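Local coordinates for putative sugar binding protein (Geobacillus stearothermophilus, PDB 6GT9), which binds galactose and glucose in the cleft between its two lobes, probably as the sugar-sensing component of a three-component system in galactan use, at residues V36-D41 with I92-T97; Y136-L141 with T295-I300; V156-G161 with I185-I190; A166-R171 with G219-D224. One frame throughout, in Å; residues are numbered along the deposited sequence.

Contact 1. Residues V36-D41 with I92-T97; sequences VPEELD and ITQGLT. With GAL (beta-D-galactopyranose), chain E.
One carboxylate oxygen, Glu38 OE1, is gripped by a neighbouring amide and by the sugar at once. Gln94 NE2 donates to Glu38 OE1 at 3.1 Å; the oxygen lies nearly in the amide plane of Gln94, but the amide meets it from above the carboxylate plane, 59° out. Galactose O4 gives the same Glu38 OE1 a shorter bond of 2.6 Å. Glutamate suits the place because its acceptor takes a sugar hydroxyl, and its extended chain (CG anti to the backbone N, chi1 -174°) reaches the galactose. Glutamine suits its place at the pocket wall as a donor to carboxylates: NE2 also bonds Asp119 OD1, whose residue binds the galactose too, and is likely to hold both acids in place. The two side chains also pack closely, Gln94 OE1 lying 3.1 Å from Glu38 CB, while Leu96 CD1 gives the carboxylate an apolar neighbour, 4.2 Å from Glu38 CD. Further back, Val36 N bonds Ile92 O at 2.8 Å, joining parallel strands 32-36 and 90-93 just before both segments enter the sugar-binding loops at their C-terminal ends. Val36 packs on His76 and Leu80 of helix 73-85, Trp45 of helix 43-59 touches both Glu38 and Gln94, and His167 of helix 166-179 approaches them from the other lobe.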
loop_
_atom_site.group_PDB
_atom_site.type_symbol
_atom_site.label_atom_id
_atom_site.label_comp_id
_atom_site.label_asym_id
_atom_site.label_seq_id
_atom_site.Cartn_x
_atom_site.Cartn_y
_atom_site.Cartn_z
ATOM N N VAL A 36 -10.239 -2.996 -8.665
ATOM C CA VAL A 36 -9.011 -3.127 -9.440
ATOM C C VAL A 36 -7.835 -3.056 -8.467
ATOM O O VAL A 36 -7.609 -2.001 -7.856
ATOM C CB VAL A 36 -8.902 -2.037 -10.512
ATOM C CG1 VAL A 36 -7.605 -2.207 -11.291
ATOM C CG2 VAL A 36 -10.116 -2.079 -11.434
ATOM N N PRO A 37 -7.089 -4.137 -8.266
ATOM C CA PRO A 37 -5.905 -4.080 -7.406
ATOM C C PRO A 37 -4.687 -3.596 -8.184
ATOM O O PRO A 37 -4.677 -3.542 -9.412
ATOM C CB PRO A 37 -5.725 -5.536 -6.981
ATOM C CG PRO A 37 -6.104 -6.281 -8.241
ATOM C CD PRO A 37 -7.304 -5.500 -8.796
ATOM N N GLU A 38 -3.641 -3.238 -7.434
ATOM C CA GLU A 38 -2.381 -2.868 -8.065
ATOM C C GLU A 38 -1.810 -4.043 -8.852
ATOM O O GLU A 38 -1.238 -3.858 -9.928
ATOM C CB GLU A 38 -1.385 -2.394 -6.999
ATOM C CG GLU A 38 -0.066 -1.839 -7.512
ATOM C CD GLU A 38 0.732 -1.170 -6.383
ATOM O OE1 GLU A 38 0.225 -1.161 -5.241
ATOM O OE2 GLU A 38 1.849 -0.660 -6.630
ATOM N N GLU A 39 -1.986 -5.259 -8.337
ATOM C CA GLU A 39 -1.456 -6.476 -8.939
ATOM C C GLU A 39 -2.307 -7.633 -8.444
ATOM O O GLU A 39 -2.528 -7.767 -7.233
ATOM C CB GLU A 39 0.018 -6.684 -8.572
ATOM C CG GLU A 39 0.721 -7.795 -9.379
ATOM C CD GLU A 39 2.208 -7.878 -9.061
ATOM O OE1 GLU A 39 2.604 -8.718 -8.219
ATOM O OE2 GLU A 39 2.974 -7.061 -9.618
ATOM N N LEU A 40 -2.780 -8.455 -9.386
ATOM C CA LEU A 40 -3.870 -9.392 -9.123
ATOM C C LEU A 40 -3.556 -10.321 -7.955
ATOM O O LEU A 40 -4.328 -10.414 -6.995
ATOM C CB LEU A 40 -4.170 -10.208 -10.385
ATOM C CG LEU A 40 -5.520 -10.921 -10.461
ATOM C CD1 LEU A 40 -6.622 -9.932 -10.732
ATOM C CD2 LEU A 40 -5.509 -12.016 -11.538
ATOM N N ASP A 41 -2.441 -11.044 -8.029
ATOM C CA ASP A 41 -2.125 -12.035 -7.010
ATOM C C ASP A 41 -1.135 -11.520 -5.960
ATOM O O ASP A 41 -0.486 -12.325 -5.282
ATOM C CB ASP A 41 -1.602 -13.315 -7.661
ATOM C CG ASP A 41 -1.715 -14.531 -6.741
ATOM O OD1 ASP A 41 -2.754 -14.659 -6.044
ATOM O OD2 ASP A 41 -0.764 -15.355 -6.715
ATOM N N ILE A 92 -13.831 0.642 -8.034
ATOM C CA ILE A 92 -13.000 0.875 -6.857
ATOM C C ILE A 92 -11.559 0.597 -7.253
ATOM O O ILE A 92 -11.251 -0.495 -7.750
ATOM C CB ILE A 92 -13.432 -0.019 -5.682
ATOM C CG1 ILE A 92 -14.926 0.173 -5.394
ATOM C CG2 ILE A 92 -12.564 0.263 -4.428
ATOM C CD1 ILE A 92 -15.558 -0.949 -4.578
ATOM N N THR A 93 -10.679 1.574 -7.028
ATOM C CA THR A 93 -9.312 1.495 -7.525
ATOM C C THR A 93 -8.415 2.437 -6.735
ATOM O O THR A 93 -8.872 3.429 -6.170
ATOM C CB THR A 93 -9.236 1.875 -9.006
ATOM O OG1 THR A 93 -7.883 1.792 -9.452
ATOM C CG2 THR A 93 -9.722 3.304 -9.182
ATOM N N GLN A 94 -7.121 2.140 -6.747
ATOM C CA GLN A 94 -6.138 3.130 -6.330
ATOM C C GLN A 94 -6.135 4.291 -7.314
ATOM O O GLN A 94 -6.332 4.110 -8.521
ATOM C CB GLN A 94 -4.740 2.527 -6.301
ATOM C CG GLN A 94 -4.460 1.505 -5.241
ATOM C CD GLN A 94 -3.269 0.652 -5.653
ATOM O OE1 GLN A 94 -3.324 -0.014 -6.683
ATOM N NE2 GLN A 94 -2.174 0.704 -4.875
ATOM N N GLY A 95 -5.921 5.493 -6.796
ATOM C CA GLY A 95 -5.525 6.584 -7.660
ATOM C C GLY A 95 -4.019 6.527 -7.747
ATOM O O GLY A 95 -3.332 7.316 -7.094
ATOM N N LEU A 96 -3.495 5.571 -8.527
ATOM C CA LEU A 96 -2.109 5.133 -8.354
ATOM C C LEU A 96 -1.115 6.259 -8.618
ATOM O O LEU A 96 -0.109 6.388 -7.904
ATOM C CB LEU A 96 -1.829 3.939 -9.261
ATOM C CG LEU A 96 -0.630 3.065 -8.914
ATOM C CD1 LEU A 96 -0.662 2.677 -7.432
ATOM C CD2 LEU A 96 -0.661 1.829 -9.798
ATOM N N THR A 97 -1.360 7.068 -9.648
ATOM C CA THR A 97 -0.574 8.266 -9.915
ATOM C C THR A 97 -1.521 9.437 -10.091
ATOM O O THR A 97 -2.703 9.263 -10.384
ATOM C CB THR A 97 0.291 8.142 -11.170
ATOM O OG1 THR A 97 -0.560 7.956 -12.317
ATOM C CG2 THR A 97 1.256 6.977 -11.045
HETATM C C1 GAL E . 1.116 -2.256 0.469
HETATM C C2 GAL E . 0.341 -1.248 -0.357
HETATM C C3 GAL E . -0.378 -1.921 -1.540
HETATM C C4 GAL E . 0.621 -2.688 -2.390
HETATM C C5 GAL E . 1.445 -3.628 -1.526
HETATM C C6 GAL E . 2.588 -4.289 -2.299
HETATM O O1 GAL E . 1.782 -1.594 1.526
HETATM O O2 GAL E . -0.651 -0.586 0.441
HETATM O O3 GAL E . -0.927 -0.947 -2.374
HETATM O O4 GAL E . 1.494 -1.781 -3.071
HETATM O O5 GAL E . 2.069 -2.945 -0.365
HETATM O O6 GAL E . 3.087 -5.409 -1.601
#

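Contact 2. Residues Y136-L141 with T295-I300; sequences YYAGFL and TETKVI
Ala138 and Thr297 bring a helix turn and an extended chain to 6.3 Å between their CA atoms, and Leu141 and Val299 keep nearly the same spacing, so residues 136-141 of helix 135-149 run beside 295-300 in the same chain sense. The setting is the hinge of a two-lobed type I periplasmic binding protein: the chain has just crossed from one lobe to the other before helix 135-149, and crosses again between strands 292-294 and 298-301. The packing is apolar. Leu141 points toward residues 295-300, and its CD1 rests 4.2 Å from Thr297 CG2, the two side chains lying obliquely to each other. Leucine suits this place because its branched end reaches Thr297 while its CB meets Val299, and beta-branched Thr297 and Val299 suit an extended backbone. Thr297 also has a polar branch: OG1, anti to the backbone N (chi1 -171°), bonds Val266 O of strand 263-266 while lying 3.8 Å from Ala138 CB, small Ala138 letting the hydroxyl come close. Tyr137 adds a marginal contact to Thr297 CG2, and Leu141 CG stands 3.6 Å above one face of its ring, toward the rim. At the far end Val299 CG2 lies 4.0 Å from Leu141 CB and 3.6 Å from Leu141 O.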
loop_
_atom_site.group_PDB
_atom_site.type_symbol
_atom_site.label_atom_id
_atom_site.label_comp_id
_atom_site.label_asym_id
_atom_site.label_seq_id
_atom_site.Cartn_x
_atom_site.Cartn_y
_atom_site.Cartn_z
ATOM N N TYR A 136 0.870 9.606 3.837
ATOM C CA TYR A 136 1.895 10.524 4.326
ATOM C C TYR A 136 2.169 10.276 5.798
ATOM O O TYR A 136 3.324 10.181 6.231
ATOM C CB TYR A 136 1.475 11.986 4.128
ATOM C CG TYR A 136 2.503 12.939 4.743
ATOM C CD1 TYR A 136 3.605 13.362 4.010
ATOM C CD2 TYR A 136 2.394 13.376 6.061
ATOM C CE1 TYR A 136 4.565 14.213 4.564
ATOM C CE2 TYR A 136 3.357 14.225 6.626
ATOM C CZ TYR A 136 4.433 14.642 5.864
ATOM O OH TYR A 136 5.400 15.478 6.392
ATOM N N TYR A 137 1.104 10.182 6.587
ATOM C CA TYR A 137 1.257 10.072 8.030
ATOM C C TYR A 137 1.764 8.696 8.433
ATOM O O TYR A 137 2.502 8.569 9.419
ATOM C CB TYR A 137 -0.077 10.374 8.706
ATOM C CG TYR A 137 0.018 10.355 10.206
ATOM C CD1 TYR A 137 0.807 11.278 10.883
ATOM C CD2 TYR A 137 -0.638 9.383 10.951
ATOM C CE1 TYR A 137 0.919 11.259 12.265
ATOM C CE2 TYR A 137 -0.534 9.355 12.344
ATOM C CZ TYR A 137 0.248 10.298 12.992
ATOM O OH TYR A 137 0.359 10.293 14.367
ATOM N N ALA A 138 1.384 7.659 7.684
ATOM C CA ALA A 138 1.973 6.335 7.872
ATOM C C ALA A 138 3.497 6.395 7.798
ATOM O O ALA A 138 4.196 5.827 8.643
ATOM C CB ALA A 138 1.430 5.368 6.815
ATOM N N GLY A 139 4.029 7.084 6.787
ATOM C CA GLY A 139 5.476 7.166 6.646
ATOM C C GLY A 139 6.105 8.014 7.734
ATOM O O GLY A 139 7.188 7.701 8.237
ATOM N N PHE A 140 5.420 9.093 8.121
ATOM C CA PHE A 140 5.885 9.936 9.218
ATOM C C PHE A 140 6.021 9.135 10.508
ATOM O O PHE A 140 7.018 9.270 11.229
ATOM C CB PHE A 140 4.908 11.101 9.394
ATOM C CG PHE A 140 5.422 12.216 10.262
ATOM C CD1 PHE A 140 5.177 12.219 11.622
ATOM C CD2 PHE A 140 6.110 13.286 9.706
ATOM C CE1 PHE A 140 5.635 13.269 12.429
ATOM C CE2 PHE A 140 6.577 14.333 10.508
ATOM C CZ PHE A 140 6.329 14.324 11.863
ATOM N N LEU A 141 5.027 8.295 10.811
ATOM C CA LEU A 141 5.111 7.413 11.971
ATOM C C LEU A 141 6.279 6.447 11.853
ATOM O O LEU A 141 6.957 6.167 12.848
ATOM C CB LEU A 141 3.810 6.630 12.149
ATOM C CG LEU A 141 2.575 7.447 12.542
ATOM C CD1 LEU A 141 1.329 6.545 12.606
ATOM C CD2 LEU A 141 2.797 8.201 13.869
ATOM N N THR A 295 -8.406 4.412 7.334
ATOM C CA THR A 295 -8.330 3.252 8.200
ATOM C C THR A 295 -7.081 3.342 9.081
ATOM O O THR A 295 -6.123 4.069 8.784
ATOM C CB THR A 295 -8.357 1.965 7.373
ATOM O OG1 THR A 295 -7.402 2.039 6.308
ATOM C CG2 THR A 295 -9.766 1.768 6.757
ATOM N N GLU A 296 -7.120 2.609 10.194
ATOM C CA GLU A 296 -6.089 2.700 11.234
ATOM C C GLU A 296 -4.688 2.442 10.682
ATOM O O GLU A 296 -4.488 1.556 9.850
ATOM C CB GLU A 296 -6.404 1.681 12.334
ATOM C CG GLU A 296 -5.305 1.432 13.350
ATOM C CD GLU A 296 -5.308 2.465 14.467
ATOM O OE1 GLU A 296 -5.648 3.637 14.189
ATOM O OE2 GLU A 296 -4.985 2.109 15.625
ATOM N N THR A 297 -3.709 3.230 11.150
ATOM C CA THR A 297 -2.300 2.934 10.915
ATOM C C THR A 297 -1.525 3.260 12.188
ATOM O O THR A 297 -1.886 4.174 12.940
ATOM C CB THR A 297 -1.711 3.702 9.696
ATOM O OG1 THR A 297 -0.387 3.212 9.384
ATOM C CG2 THR A 297 -1.631 5.197 9.956
ATOM N N LYS A 298 -0.485 2.472 12.442
ATOM C CA LYS A 298 0.329 2.596 13.655
ATOM C C LYS A 298 1.538 1.693 13.499
ATOM O O LYS A 298 1.470 0.672 12.810
ATOM C CB LYS A 298 -0.448 2.189 14.907
ATOM C CG LYS A 298 -0.943 0.750 14.867
ATOM C CD LYS A 298 -1.314 0.234 16.250
ATOM C CE LYS A 298 -2.552 -0.650 16.194
ATOM N NZ LYS A 298 -2.803 -1.391 17.466
ATOM N N VAL A 299 2.628 2.055 14.155
ATOM C CA VAL A 299 3.814 1.211 14.162
ATOM C C VAL A 299 3.670 0.195 15.286
ATOM O O VAL A 299 3.284 0.542 16.406
ATOM C CB VAL A 299 5.090 2.051 14.321
ATOM C CG1 VAL A 299 6.333 1.144 14.343
ATOM C CG2 VAL A 299 5.190 3.045 13.179
ATOM N N ILE A 300 3.931 -1.069 14.976
ATOM C CA ILE A 300 3.967 -2.109 15.988
ATOM C C ILE A 300 5.365 -2.711 15.998
ATOM O O ILE A 300 6.104 -2.668 15.009
ATOM C CB ILE A 300 2.910 -3.204 15.760
ATOM C CG1 ILE A 300 3.137 -3.881 14.405
ATOM C CG2 ILE A 300 1.502 -2.609 15.875
ATOM C CD1 ILE A 300 3.062 -5.390 14.440
#

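Contact 3. Residues V156-G161 with I185-I190; sequences VAIITG and IRIVAI
Val156 O is gripped from the neighbouring strand by Val188 N at 2.8 Å, nearly straight with an angle of 167° at the hydrogen. A CA-H...O contact adds to it, Ile187 CA lying 3.3 Å from Val156 O. Val156 N, facing the same strand, donates to Arg186 O, which gives the regular pattern of parallel strands. The next bond breaks that pattern: Ile158 N goes to Ala189 O at 2.8 Å, one residue further along than expected. Ile187 is thus paired with Val156 and Ile190 with Ile158, so two residues, Val188 and Ala189, lie opposite Ala157 alone. This is a beta bulge in strand 185-192, and Val188 marks it with a helix-like psi of -5°. The bulge keeps Ile187 and Ile190 on the same face as Val156 and Ile158, the face turned to helix 166-179, which links the strands in a beta-alpha-beta crossover and sends Phe175 and Glu176 against Ile187. Branched Ile158 fills the middle of that face: with CG1 anti to the carbonyl carbon (chi1 -64°), its CD1 touches Ile187 CG2 at 3.9 Å, and it lies side by side with Ile190, CG2 against CG2 at 4.1 Å. An alanine here would lose CG1, CG2 and CD1, and would probably open a gap beside Ile187 and Ile190 in the layer under the helix. On the other face small Ala157 and Ala189 meet CB to CB at 4.1 Å. Aliphatic packing and backbone bonds thus hold this outermost strand, at the price of one buried polar atom, Ala189 N, which the bulge leaves without a partner.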
loop_
_atom_site.group_PDB
_atom_site.type_symbol
_atom_site.label_atom_id
_atom_site.label_comp_id
_atom_site.label_asym_id
_atom_site.label_seq_id
_atom_site.Cartn_x
_atom_site.Cartn_y
_atom_site.Cartn_z
ATOM N N VAL A 156 20.663 4.971 6.595
ATOM C CA VAL A 156 19.390 4.414 6.154
ATOM C C VAL A 156 19.403 4.187 4.651
ATOM O O VAL A 156 19.795 5.073 3.883
ATOM C CB VAL A 156 18.220 5.338 6.534
ATOM C CG1 VAL A 156 16.911 4.763 6.032
ATOM C CG2 VAL A 156 18.189 5.548 8.044
ATOM N N ALA A 157 18.926 3.019 4.236
ATOM C CA ALA A 157 18.506 2.778 2.865
ATOM C C ALA A 157 17.008 2.523 2.836
ATOM O O ALA A 157 16.443 1.951 3.773
ATOM C CB ALA A 157 19.246 1.584 2.249
ATOM N N ILE A 158 16.379 2.925 1.731
ATOM C CA ILE A 158 14.935 2.831 1.541
ATOM C C ILE A 158 14.677 1.932 0.350
ATOM O O ILE A 158 15.285 2.106 -0.712
ATOM C CB ILE A 158 14.285 4.206 1.301
ATOM C CG1 ILE A 158 14.454 5.096 2.524
ATOM C CG2 ILE A 158 12.788 4.037 0.920
ATOM C CD1 ILE A 158 13.834 6.492 2.374
ATOM N N ILE A 159 13.802 0.958 0.535
ATOM C CA ILE A 159 13.237 0.203 -0.573
ATOM C C ILE A 159 11.759 0.571 -0.668
ATOM O O ILE A 159 11.020 0.486 0.319
ATOM C CB ILE A 159 13.484 -1.299 -0.390
ATOM C CG1 ILE A 159 15.005 -1.515 -0.315
ATOM C CG2 ILE A 159 12.866 -2.101 -1.514
ATOM C CD1 ILE A 159 15.435 -2.919 -0.289
ATOM N N THR A 160 11.340 1.019 -1.847
ATOM C CA THR A 160 9.988 1.500 -2.064
ATOM C C THR A 160 9.382 0.742 -3.242
ATOM O O THR A 160 10.097 0.260 -4.123
ATOM C CB THR A 160 9.983 3.032 -2.294
ATOM O OG1 THR A 160 8.643 3.537 -2.276
ATOM C CG2 THR A 160 10.646 3.403 -3.615
ATOM N N GLY A 161 8.056 0.615 -3.238
ATOM C CA GLY A 161 7.398 -0.130 -4.308
ATOM C C GLY A 161 7.677 0.439 -5.687
ATOM O O GLY A 161 7.920 -0.307 -6.639
ATOM N N ILE A 185 20.766 10.828 11.394
ATOM C CA ILE A 185 20.127 9.919 10.450
ATOM C C ILE A 185 20.377 10.455 9.054
ATOM O O ILE A 185 20.017 11.598 8.749
ATOM C CB ILE A 185 18.622 9.778 10.711
ATOM C CG1 ILE A 185 18.392 9.056 12.037
ATOM C CG2 ILE A 185 17.981 9.001 9.573
ATOM C CD1 ILE A 185 16.978 9.085 12.490
ATOM N N ARG A 186 20.969 9.622 8.202
ATOM C CA ARG A 186 21.222 9.964 6.812
ATOM C C ARG A 186 20.675 8.866 5.932
ATOM O O ARG A 186 20.904 7.683 6.200
ATOM C CB ARG A 186 22.713 10.123 6.513
ATOM C CG ARG A 186 23.333 11.334 7.183
ATOM C CD ARG A 186 24.642 10.991 7.873
ATOM N NE ARG A 186 25.406 12.175 8.262
ATOM C CZ ARG A 186 25.604 12.565 9.521
ATOM N NH1 ARG A 186 25.101 11.866 10.544
ATOM N NH2 ARG A 186 26.327 13.656 9.769
ATOM N N ILE A 187 19.994 9.272 4.864
ATOM C CA ILE A 187 19.473 8.362 3.859
ATOM C C ILE A 187 20.460 8.334 2.708
ATOM O O ILE A 187 20.692 9.359 2.053
ATOM C CB ILE A 187 18.088 8.804 3.376
ATOM C CG1 ILE A 187 17.156 9.008 4.577
ATOM C CG2 ILE A 187 17.560 7.799 2.384
ATOM C CD1 ILE A 187 15.854 9.675 4.212
ATOM N N VAL A 188 21.030 7.166 2.442
ATOM C CA VAL A 188 22.094 7.038 1.452
ATOM C C VAL A 188 21.655 6.298 0.207
ATOM O O VAL A 188 22.447 6.188 -0.743
ATOM C CB VAL A 188 23.337 6.365 2.058
ATOM C CG1 VAL A 188 23.800 7.141 3.279
ATOM C CG2 VAL A 188 23.032 4.930 2.423
ATOM N N ALA A 189 20.433 5.776 0.171
ATOM C CA ALA A 189 19.998 5.009 -0.985
ATOM C C ALA A 189 18.484 4.866 -0.946
ATOM O O ALA A 189 17.897 4.702 0.129
ATOM C CB ALA A 189 20.674 3.630 -1.013
ATOM N N ILE A 190 17.863 4.965 -2.124
ATOM C CA ILE A 190 16.440 4.699 -2.331
ATOM C C ILE A 190 16.329 3.875 -3.610
ATOM O O ILE A 190 16.792 4.314 -4.668
ATOM C CB ILE A 190 15.608 5.997 -2.446
ATOM C CG1 ILE A 190 15.866 6.914 -1.245
ATOM C CG2 ILE A 190 14.117 5.691 -2.578
ATOM C CD1 ILE A 190 15.088 8.220 -1.260
#

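Contact 4. Residues A166-R171 with G219-D224; sequences AHQQLR and GTSALD. With GAL (beta-D-galactopyranose), chain E.
Gln168 lays its amide obliquely across Thr220 and bonds it with both ends. Its OE1 accepts from Thr220 OG1 at 2.6 Å, the hydroxyl sitting 45° out of the amide carbonyl plane, and its NE2 donates to Thr220 O at 3.2 Å. The chain is bent at chi2 (-58°), which places CD, and NE2 also stands above the centre of the His167 ring. Glutamine fits because it offers donor and acceptor together; OE1 takes a further bond from Gly161 N. A leucine in its place would probably leave Thr220 OG1 and Gly161 N without this acceptor and the loop less firmly set against the helix. Thr220 O has a second donor, Arg171 NH1, at 2.9 Å and in the guanidinium plane.

Here the N-terminal turn of helix 166-179 meets the loop after strand 216-219, at the C-terminal strand ends that form one wall of the sugar cleft in this periplasmic binding fold. Arginine suits the wall because its two terminal nitrogens reach neighbouring hydroxyls: NH1 bonds galactose O1 at 2.9 Å, and NH2 bonds galactose O2 while also holding Asn135 OD1. His167 CD2 lies over one face of the guanidinium, toward its rim, and His167 NE2 donates to galactose O3 at 3.2 Å. From the loop a backbone amide binds too, Ala222 N giving its hydrogen to galactose O5 at 2.9 Å. Behind it Asp224 OD2 receives Ser221 OG at 2.6 Å, tying the turn to the start of helix 224-235.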
loop_
_atom_site.group_PDB
_atom_site.type_symbol
_atom_site.label_atom_id
_atom_site.label_comp_id
_atom_site.label_asym_id
_atom_site.label_seq_id
_atom_site.Cartn_x
_atom_site.Cartn_y
_atom_site.Cartn_z
ATOM N N ALA A 166 1.658 7.021 -5.947
ATOM C CA ALA A 166 1.389 8.114 -5.029
ATOM C C ALA A 166 1.533 7.686 -3.573
ATOM O O ALA A 166 2.063 8.446 -2.760
ATOM C CB ALA A 166 -0.012 8.677 -5.302
ATOM N N HIS A 167 1.062 6.486 -3.211
ATOM C CA HIS A 167 1.155 6.079 -1.806
ATOM C C HIS A 167 2.597 5.811 -1.402
ATOM O O HIS A 167 2.992 6.092 -0.263
ATOM C CB HIS A 167 0.277 4.854 -1.513
ATOM C CG HIS A 167 0.589 3.629 -2.323
ATOM N ND1 HIS A 167 1.064 3.673 -3.618
ATOM C CD2 HIS A 167 0.385 2.318 -2.047
ATOM C CE1 HIS A 167 1.176 2.441 -4.091
ATOM N NE2 HIS A 167 0.766 1.600 -3.159
ATOM N N GLN A 168 3.393 5.284 -2.329
ATOM C CA GLN A 168 4.817 5.091 -2.074
ATOM C C GLN A 168 5.522 6.425 -1.901
ATOM O O GLN A 168 6.326 6.596 -0.976
ATOM C CB GLN A 168 5.442 4.288 -3.218
ATOM C CG GLN A 168 4.818 2.913 -3.379
ATOM C CD GLN A 168 4.939 2.092 -2.110
ATOM O OE1 GLN A 168 6.013 1.585 -1.792
ATOM N NE2 GLN A 168 3.840 1.977 -1.362
ATOM N N GLN A 169 5.238 7.384 -2.786
ATOM C CA GLN A 169 5.844 8.707 -2.651
ATOM C C GLN A 169 5.506 9.325 -1.305
ATOM O O GLN A 169 6.376 9.909 -0.640
ATOM C CB GLN A 169 5.379 9.617 -3.787
ATOM C CG GLN A 169 6.009 9.328 -5.146
ATOM C CD GLN A 169 5.315 10.092 -6.269
ATOM O OE1 GLN A 169 4.344 10.812 -6.037
ATOM N NE2 GLN A 169 5.804 9.928 -7.487
ATOM N N LEU A 170 4.251 9.191 -0.874
ATOM C CA LEU A 170 3.842 9.828 0.372
ATOM C C LEU A 170 4.495 9.166 1.585
ATOM O O LEU A 170 4.867 9.858 2.540
ATOM C CB LEU A 170 2.314 9.818 0.489
ATOM C CG LEU A 170 1.542 10.783 -0.419
ATOM C CD1 LEU A 170 0.034 10.524 -0.307
ATOM C CD2 LEU A 170 1.832 12.231 -0.059
ATOM N N ARG A 171 4.649 7.836 1.568
ATOM C CA ARG A 171 5.268 7.139 2.701
ATOM C C ARG A 171 6.758 7.433 2.793
ATOM O O ARG A 171 7.324 7.470 3.896
ATOM C CB ARG A 171 5.044 5.631 2.591
ATOM C CG ARG A 171 3.586 5.215 2.680
ATOM C CD ARG A 171 3.387 3.773 2.222
ATOM N NE ARG A 171 1.962 3.485 2.095
ATOM C CZ ARG A 171 1.440 2.301 1.798
ATOM N NH1 ARG A 171 2.225 1.250 1.574
ATOM N NH2 ARG A 171 0.114 2.186 1.701
ATOM N N GLY A 219 11.295 -0.194 4.401
ATOM C CA GLY A 219 10.506 -0.677 3.267
ATOM C C GLY A 219 9.118 -0.065 3.322
ATOM O O GLY A 219 8.530 0.054 4.398
ATOM N N THR A 220 8.597 0.344 2.159
ATOM C CA THR A 220 7.355 1.107 2.150
ATOM C C THR A 220 6.176 0.350 1.565
ATOM O O THR A 220 5.098 0.936 1.434
ATOM C CB THR A 220 7.530 2.434 1.395
ATOM O OG1 THR A 220 7.746 2.190 -0.005
ATOM C CG2 THR A 220 8.717 3.213 1.962
ATOM N N SER A 221 6.347 -0.921 1.202
ATOM C CA SER A 221 5.238 -1.728 0.718
ATOM C C SER A 221 5.371 -3.125 1.307
ATOM O O SER A 221 6.374 -3.458 1.943
ATOM C CB SER A 221 5.179 -1.736 -0.816
ATOM O OG SER A 221 6.270 -2.439 -1.393
ATOM N N ALA A 222 4.353 -3.959 1.073
ATOM C CA ALA A 222 4.097 -5.096 1.957
ATOM C C ALA A 222 5.174 -6.175 1.919
ATOM O O ALA A 222 5.302 -6.925 2.895
ATOM C CB ALA A 222 2.747 -5.726 1.627
ATOM N N LEU A 223 5.941 -6.284 0.834
ATOM C CA LEU A 223 6.933 -7.346 0.688
ATOM C C LEU A 223 8.369 -6.850 0.816
ATOM O O LEU A 223 9.303 -7.662 0.770
ATOM C CB LEU A 223 6.739 -8.050 -0.666
ATOM C CG LEU A 223 5.331 -8.619 -0.856
ATOM C CD1 LEU A 223 5.092 -9.090 -2.292
ATOM C CD2 LEU A 223 5.062 -9.746 0.138
ATOM N N ASP A 224 8.572 -5.542 0.973
ATOM C CA ASP A 224 9.919 -4.988 0.938
ATOM C C ASP A 224 10.764 -5.487 2.105
ATOM O O ASP A 224 11.894 -5.958 1.910
ATOM C CB ASP A 224 9.846 -3.465 0.945
ATOM C CG ASP A 224 9.210 -2.920 -0.295
ATOM O OD1 ASP A 224 9.377 -3.543 -1.362
ATOM O OD2 ASP A 224 8.561 -1.858 -0.212
HETATM C C1 GAL E . 1.116 -2.256 0.469
HETATM C C2 GAL E . 0.341 -1.248 -0.357
HETATM C C3 GAL E . -0.378 -1.921 -1.540
HETATM C C4 GAL E . 0.621 -2.688 -2.390
HETATM C C5 GAL E . 1.445 -3.628 -1.526
HETATM C C6 GAL E . 2.588 -4.289 -2.299
HETATM O O1 GAL E . 1.782 -1.594 1.526
HETATM O O2 GAL E . -0.651 -0.586 0.441
HETATM O O3 GAL E . -0.927 -0.947 -2.374
HETATM O O4 GAL E . 1.494 -1.781 -3.071
HETATM O O5 GAL E . 2.069 -2.945 -0.365
HETATM O O6 GAL E . 3.087 -5.409 -1.601
#

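From the N terminus, contact 1 closes first, returning residues 92-97 to 36-41 at the strand ends of the first lobe, before any other contact opens. Contact 2 then opens at 136-141 and closes only at 295-300, a long loop that takes in most of the second lobe and a last strand of the first, and joins two of the hinge crossings. Contacts 3 and 4 both nest inside it and cross each other: in sequence, 166-171 falls between the two strands of contact 3, and its partner 219-224 follows them. They meet where Gly161 and Thr160 reach Gln168 and Thr220. Contacts 1 and 4 face each other across the cleft, share the galactose, and touch through Leu96 and Ala166.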